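Local coordinates for protein esterase A (Caulobacter crescentus, PDB 5GKV) that probably hydrolyses ester bonds as a penicillin-binding protein homolog of the beta-lactamase family, at residues L88-R92 against L194-I198; I198-L204 against L286-L291. One frame throughout, in Å; residues are numbered along the deposited sequence.

Interaction 1: residues L88-R92 against L194-I198; sequences LLIAR and LREDI
Two helical segments meet here through long side chains. Their axes come no nearer than 12.4 Å and cross at 60°. The closest CA atoms are those of L89 and L194, 7.4 Å apart. L88-R92 is regular alpha helix. L194-I198 widens into a pi-type turn at 195-198.

I198, R92 and L89 bury the most surface. I198 (chi1 m, chi2 t) extends its CD1 into the gap. I198 CD1 lies 4.1 Å from L88 CD2, 4.2 Å from L89 CD2 and 4.1 Å from R92 CD. It also sits over one face of the R92 guanidinium. L89 (m, t) places CD1 4.2 Å from L194 CB. R92 (chi1 m, chi2 t, chi3 p) reaches D197 at the edge of its guanidinium. The salt bridge is long, with R92 NH1 3.9 Å from D197 OD2. Each partner has a stronger tie elsewhere: R92 with L291 O, and D197 with R188.

This is helix packing by apolar contacts with a charged pair beside them, inside the helical part of the beta-lactamase fold. L276 of helix 270-281 touches both L88 and I198, while strand 206-208 packs on L194.

Interaction 2: residues I198-L204 against L286-L291; sequences ICEPLGL and LDGRSL
L202 lays its side chain (m, t) over L286 and R289 of the hairpin and L291 just after it. L202 CD1 is 3.7 Å from L286 CD2 and 4.1 Å from L291 CD2, and L202 CD2 is 4.0 Å from R289 NE. Helix 190-202 kinks at P201, whose N makes no bond to the preceding turn, and ends nearby in a Schellman motif. G203 has positive phi (60°), and L204 N bonds back to C199 O at 3.0 Å. Opposite is a short beta hairpin with a two-residue loop, a type I' turn from L286 to R289. The closest CA pairs are L202-D287 at 7.5 Å and I198-L291 at 7.8 Å.

L204 CD1 lies 4.1 Å from L286 CD2, and I198 CG1 lies 4.1 Å from L291 CD2. Beside these, P201 CB sits 3.8 Å from R289 CZ, over one guanidinium face. Water 1 donates to L202 O (3.3 Å) and D287 OD2 (2.4 Å). R275 also binds both.

With no direct hydrogen bond between the segments, the contact is mainly apolar, with polar links through water and R275.

Overall arrangement
From the N terminus, the chain passes through helix 82-95 and the helices that follow before helix 190-202 returns to it. Interaction 1 closes this first loop. The chain then runs through strand 206-208 and helix 270-281 to the hairpin 285-290, where interaction 2 closes a second loop. The two loops follow in series and meet at I198, which serves both contacts. Their centres lie 10 Å apart. A probable hydrogen bond from R92 NE to L291 O joins the outer partners directly, and R195 pairs with E200 along helix 190-202. Together the contacts tie helix 82-95, the end of helix 190-202 and the small hairpin into one unit.

Interaction 1: residues L88-R92 against L194-I198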
loop_
_atom_site.group_PDB
_atom_site.type_symbol
_atom_site.label_atom_id
_atom_site.label_comp_id
_atom_site.label_asym_id
_atom_site.label_seq_id
_atom_site.Cartn_x
_atom_site.Cartn_y
_atom_site.Cartn_z
ATOM N N LEU A 88 0.215 -4.252 7.937
ATOM C CA LEU A 88 0.124 -3.887 9.345
ATOM C C LEU A 88 -0.968 -4.684 10.051
ATOM O O LEU A 88 -0.767 -5.168 11.166
ATOM C CB LEU A 88 -0.131 -2.377 9.468
ATOM C CG LEU A 88 -0.145 -1.701 10.852
ATOM C CD1 LEU A 88 -0.076 -0.213 10.652
ATOM C CD2 LEU A 88 -1.382 -1.977 11.647
ATOM N N LEU A 89 -2.139 -4.823 9.424
ATOM C CA LEU A 89 -3.234 -5.539 10.075
ATOM C C LEU A 89 -2.860 -6.991 10.346
ATOM O O LEU A 89 -3.164 -7.522 11.423
ATOM C CB LEU A 89 -4.506 -5.452 9.231
ATOM C CG LEU A 89 -5.088 -4.038 9.099
ATOM C CD1 LEU A 89 -6.257 -3.997 8.102
ATOM C CD2 LEU A 89 -5.517 -3.523 10.465
ATOM N N ILE A 90 -2.166 -7.642 9.404
ATOM C CA ILE A 90 -1.690 -9.003 9.649
ATOM C C ILE A 90 -0.637 -9.003 10.750
ATOM O O ILE A 90 -0.669 -9.843 11.658
ATOM C CB ILE A 90 -1.145 -9.646 8.352
ATOM C CG1 ILE A 90 -2.276 -9.934 7.349
ATOM C CG2 ILE A 90 -0.379 -10.919 8.678
ATOM C CD1 ILE A 90 -3.270 -11.001 7.801
ATOM N N ALA A 91 0.324 -8.067 10.676
ATOM C CA ALA A 91 1.389 -7.993 11.674
ATOM C C ALA A 91 0.826 -7.904 13.089
ATOM O O ALA A 91 1.398 -8.473 14.033
ATOM C CB ALA A 91 2.288 -6.783 11.406
ATOM N N ARG A 92 -0.286 -7.185 13.253
ATOM C CA ARG A 92 -0.945 -7.104 14.558
ATOM C C ARG A 92 -1.480 -8.464 15.016
ATOM O O ARG A 92 -1.306 -8.840 16.183
ATOM C CB ARG A 92 -2.066 -6.065 14.509
ATOM C CG ARG A 92 -1.551 -4.611 14.519
ATOM C CD ARG A 92 -2.702 -3.606 14.486
ATOM N NE ARG A 92 -3.332 -3.363 15.793
ATOM C CZ ARG A 92 -4.628 -3.520 16.054
ATOM N NH1 ARG A 92 -5.456 -3.934 15.110
ATOM N NH2 ARG A 92 -5.101 -3.271 17.265
ATOM N N LEU A 194 -9.868 -2.335 10.780
ATOM C CA LEU A 194 -9.102 -1.097 10.655
ATOM C C LEU A 194 -9.889 0.086 11.206
ATOM O O LEU A 194 -9.355 0.909 11.960
ATOM C CB LEU A 194 -8.732 -0.841 9.188
ATOM C CG LEU A 194 -8.096 0.531 8.897
ATOM C CD1 LEU A 194 -6.715 0.671 9.524
ATOM C CD2 LEU A 194 -8.036 0.804 7.385
ATOM N N ARG A 195 -11.160 0.191 10.820
ATOM C CA ARG A 195 -11.980 1.315 11.259
ATOM C C ARG A 195 -12.249 1.244 12.764
ATOM O O ARG A 195 -12.110 2.247 13.474
ATOM C CB ARG A 195 -13.287 1.334 10.463
ATOM C CG ARG A 195 -14.330 2.345 10.938
ATOM C CD ARG A 195 -15.663 2.169 10.208
ATOM N NE ARG A 195 -16.233 0.822 10.342
ATOM C CZ ARG A 195 -17.030 0.435 11.340
ATOM N NH1 ARG A 195 -17.348 1.292 12.304
ATOM N NH2 ARG A 195 -17.514 -0.809 11.376
ATOM N N GLU A 196 -12.601 0.059 13.272
ATOM C CA GLU A 196 -12.995 -0.067 14.676
ATOM C C GLU A 196 -11.805 0.070 15.615
ATOM O O GLU A 196 -11.908 0.713 16.665
ATOM C CB GLU A 196 -13.683 -1.416 14.919
ATOM C CG GLU A 196 -15.074 -1.508 14.349
ATOM C CD GLU A 196 -15.724 -2.855 14.623
ATOM O OE1 GLU A 196 -15.017 -3.784 15.078
ATOM O OE2 GLU A 196 -16.940 -2.978 14.371
ATOM N N ASP A 197 -10.675 -0.543 15.271
ATOM C CA ASP A 197 -9.554 -0.640 16.195
ATOM C C ASP A 197 -8.550 0.495 16.055
ATOM O O ASP A 197 -7.787 0.748 17.000
ATOM C CB ASP A 197 -8.808 -1.969 16.006
ATOM C CG ASP A 197 -9.634 -3.191 16.432
ATOM O OD1 ASP A 197 -10.765 -3.039 16.944
ATOM O OD2 ASP A 197 -9.149 -4.317 16.230
ATOM N N ILE A 198 -8.515 1.178 14.912
ATOM C CA ILE A 198 -7.429 2.121 14.650
ATOM C C ILE A 198 -7.962 3.482 14.218
ATOM O O ILE A 198 -7.690 4.496 14.873
ATOM C CB ILE A 198 -6.454 1.558 13.597
ATOM C CG1 ILE A 198 -5.812 0.256 14.113
ATOM C CG2 ILE A 198 -5.406 2.605 13.236
ATOM C CD1 ILE A 198 -4.812 -0.394 13.136
#

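Interaction 2: residues I198-L204 against L286-L291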
loop_
_atom_site.group_PDB
_atom_site.type_symbol
_atom_site.label_atom_id
_atom_site.label_comp_id
_atom_site.label_asym_id
_atom_site.label_seq_id
_atom_site.Cartn_x
_atom_site.Cartn_y
_atom_site.Cartn_z
ATOM N N ILE A 198 -8.515 1.178 14.912
ATOM C CA ILE A 198 -7.429 2.121 14.650
ATOM C C ILE A 198 -7.962 3.482 14.218
ATOM O O ILE A 198 -7.690 4.496 14.873
ATOM C CB ILE A 198 -6.454 1.558 13.597
ATOM C CG1 ILE A 198 -5.812 0.256 14.113
ATOM C CG2 ILE A 198 -5.406 2.605 13.236
ATOM C CD1 ILE A 198 -4.812 -0.394 13.136
ATOM N N CYS A 199 -8.730 3.519 13.124
ATOM C CA CYS A 199 -9.045 4.812 12.510
ATOM C C CYS A 199 -10.099 5.588 13.287
ATOM O O CYS A 199 -9.945 6.797 13.491
ATOM C CB CYS A 199 -9.473 4.607 11.060
ATOM S SG CYS A 199 -8.046 3.979 10.114
ATOM N N GLU A 200 -11.163 4.928 13.742
ATOM C CA GLU A 200 -12.120 5.642 14.589
ATOM C C GLU A 200 -11.495 6.103 15.902
ATOM O O GLU A 200 -11.588 7.301 16.208
ATOM C CB GLU A 200 -13.380 4.793 14.799
ATOM C CG GLU A 200 -14.391 4.934 13.658
ATOM C CD GLU A 200 -15.554 3.944 13.738
ATOM O OE1 GLU A 200 -15.619 3.152 14.709
ATOM O OE2 GLU A 200 -16.402 3.957 12.814
ATOM N N PRO A 201 -10.832 5.260 16.697
ATOM C CA PRO A 201 -10.287 5.766 17.971
ATOM C C PRO A 201 -9.237 6.839 17.805
ATOM O O PRO A 201 -9.170 7.757 18.631
ATOM C CB PRO A 201 -9.685 4.515 18.629
ATOM C CG PRO A 201 -10.315 3.375 17.949
ATOM C CD PRO A 201 -10.633 3.806 16.564
ATOM N N LEU A 202 -8.408 6.760 16.765
ATOM C CA LEU A 202 -7.300 7.691 16.611
ATOM C C LEU A 202 -7.608 8.848 15.658
ATOM O O LEU A 202 -6.735 9.690 15.435
ATOM C CB LEU A 202 -6.044 6.930 16.151
ATOM C CG LEU A 202 -5.496 5.929 17.186
ATOM C CD1 LEU A 202 -4.290 5.143 16.668
ATOM C CD2 LEU A 202 -5.143 6.649 18.483
ATOM N N GLY A 203 -8.825 8.914 15.111
ATOM C CA GLY A 203 -9.206 9.951 14.169
ATOM C C GLY A 203 -8.360 9.993 12.905
ATOM O O GLY A 203 -7.901 11.063 12.496
ATOM N N LEU A 204 -8.131 8.842 12.274
ATOM C CA LEU A 204 -7.362 8.769 11.037
ATOM C C LEU A 204 -8.315 8.774 9.851
ATOM O O LEU A 204 -9.246 7.966 9.797
ATOM C CB LEU A 204 -6.484 7.514 10.997
ATOM C CG LEU A 204 -5.458 7.415 12.138
ATOM C CD1 LEU A 204 -4.720 6.106 12.100
ATOM C CD2 LEU A 204 -4.466 8.556 12.071
ATOM N N LEU A 286 0.879 5.267 18.745
ATOM C CA LEU A 286 0.384 6.476 18.091
ATOM C C LEU A 286 -0.531 7.214 19.059
ATOM O O LEU A 286 -1.516 6.644 19.539
ATOM C CB LEU A 286 -0.362 6.145 16.798
ATOM C CG LEU A 286 -0.838 7.324 15.934
ATOM C CD1 LEU A 286 0.338 8.198 15.481
ATOM C CD2 LEU A 286 -1.628 6.790 14.736
ATOM N N ASP A 287 -0.210 8.483 19.332
ATOM C CA ASP A 287 -0.992 9.308 20.258
ATOM C C ASP A 287 -1.281 8.555 21.558
ATOM O O ASP A 287 -2.397 8.566 22.077
ATOM C CB ASP A 287 -2.294 9.793 19.604
ATOM C CG ASP A 287 -2.054 10.544 18.288
ATOM O OD1 ASP A 287 -0.908 10.977 18.019
ATOM O OD2 ASP A 287 -3.028 10.699 17.514
ATOM N N GLY A 288 -0.268 7.850 22.064
ATOM C CA GLY A 288 -0.374 7.159 23.331
ATOM C C GLY A 288 -0.972 5.767 23.289
ATOM O O GLY A 288 -0.998 5.099 24.329
ATOM N N ARG A 289 -1.453 5.300 22.138
ATOM C CA ARG A 289 -2.122 4.006 22.035
ATOM C C ARG A 289 -1.187 3.010 21.352
ATOM O O ARG A 289 -0.720 3.263 20.239
ATOM C CB ARG A 289 -3.435 4.137 21.259
ATOM C CG ARG A 289 -4.149 2.811 21.005
ATOM C CD ARG A 289 -5.503 3.005 20.317
ATOM N NE ARG A 289 -6.376 3.902 21.073
ATOM C CZ ARG A 289 -7.532 3.544 21.623
ATOM N NH1 ARG A 289 -7.977 2.299 21.495
ATOM N NH2 ARG A 289 -8.249 4.438 22.296
ATOM N N SER A 290 -0.911 1.885 22.016
ATOM C CA SER A 290 -0.071 0.848 21.422
ATOM C C SER A 290 -0.845 0.077 20.350
ATOM O O SER A 290 -1.853 -0.573 20.648
ATOM C CB SER A 290 0.435 -0.114 22.499
ATOM O OG SER A 290 1.313 -1.081 21.931
ATOM N N LEU A 291 -0.385 0.162 19.100
ATOM C CA LEU A 291 -0.957 -0.632 18.015
ATOM C C LEU A 291 -0.284 -1.987 17.852
ATOM O O LEU A 291 -0.915 -2.925 17.355
ATOM C CB LEU A 291 -0.845 0.125 16.685
ATOM C CG LEU A 291 -1.586 1.455 16.657
ATOM C CD1 LEU A 291 -1.436 2.120 15.307
ATOM C CD2 LEU A 291 -3.044 1.202 16.980
HETATM O O HOH W 1 -5.321 10.507 18.259
#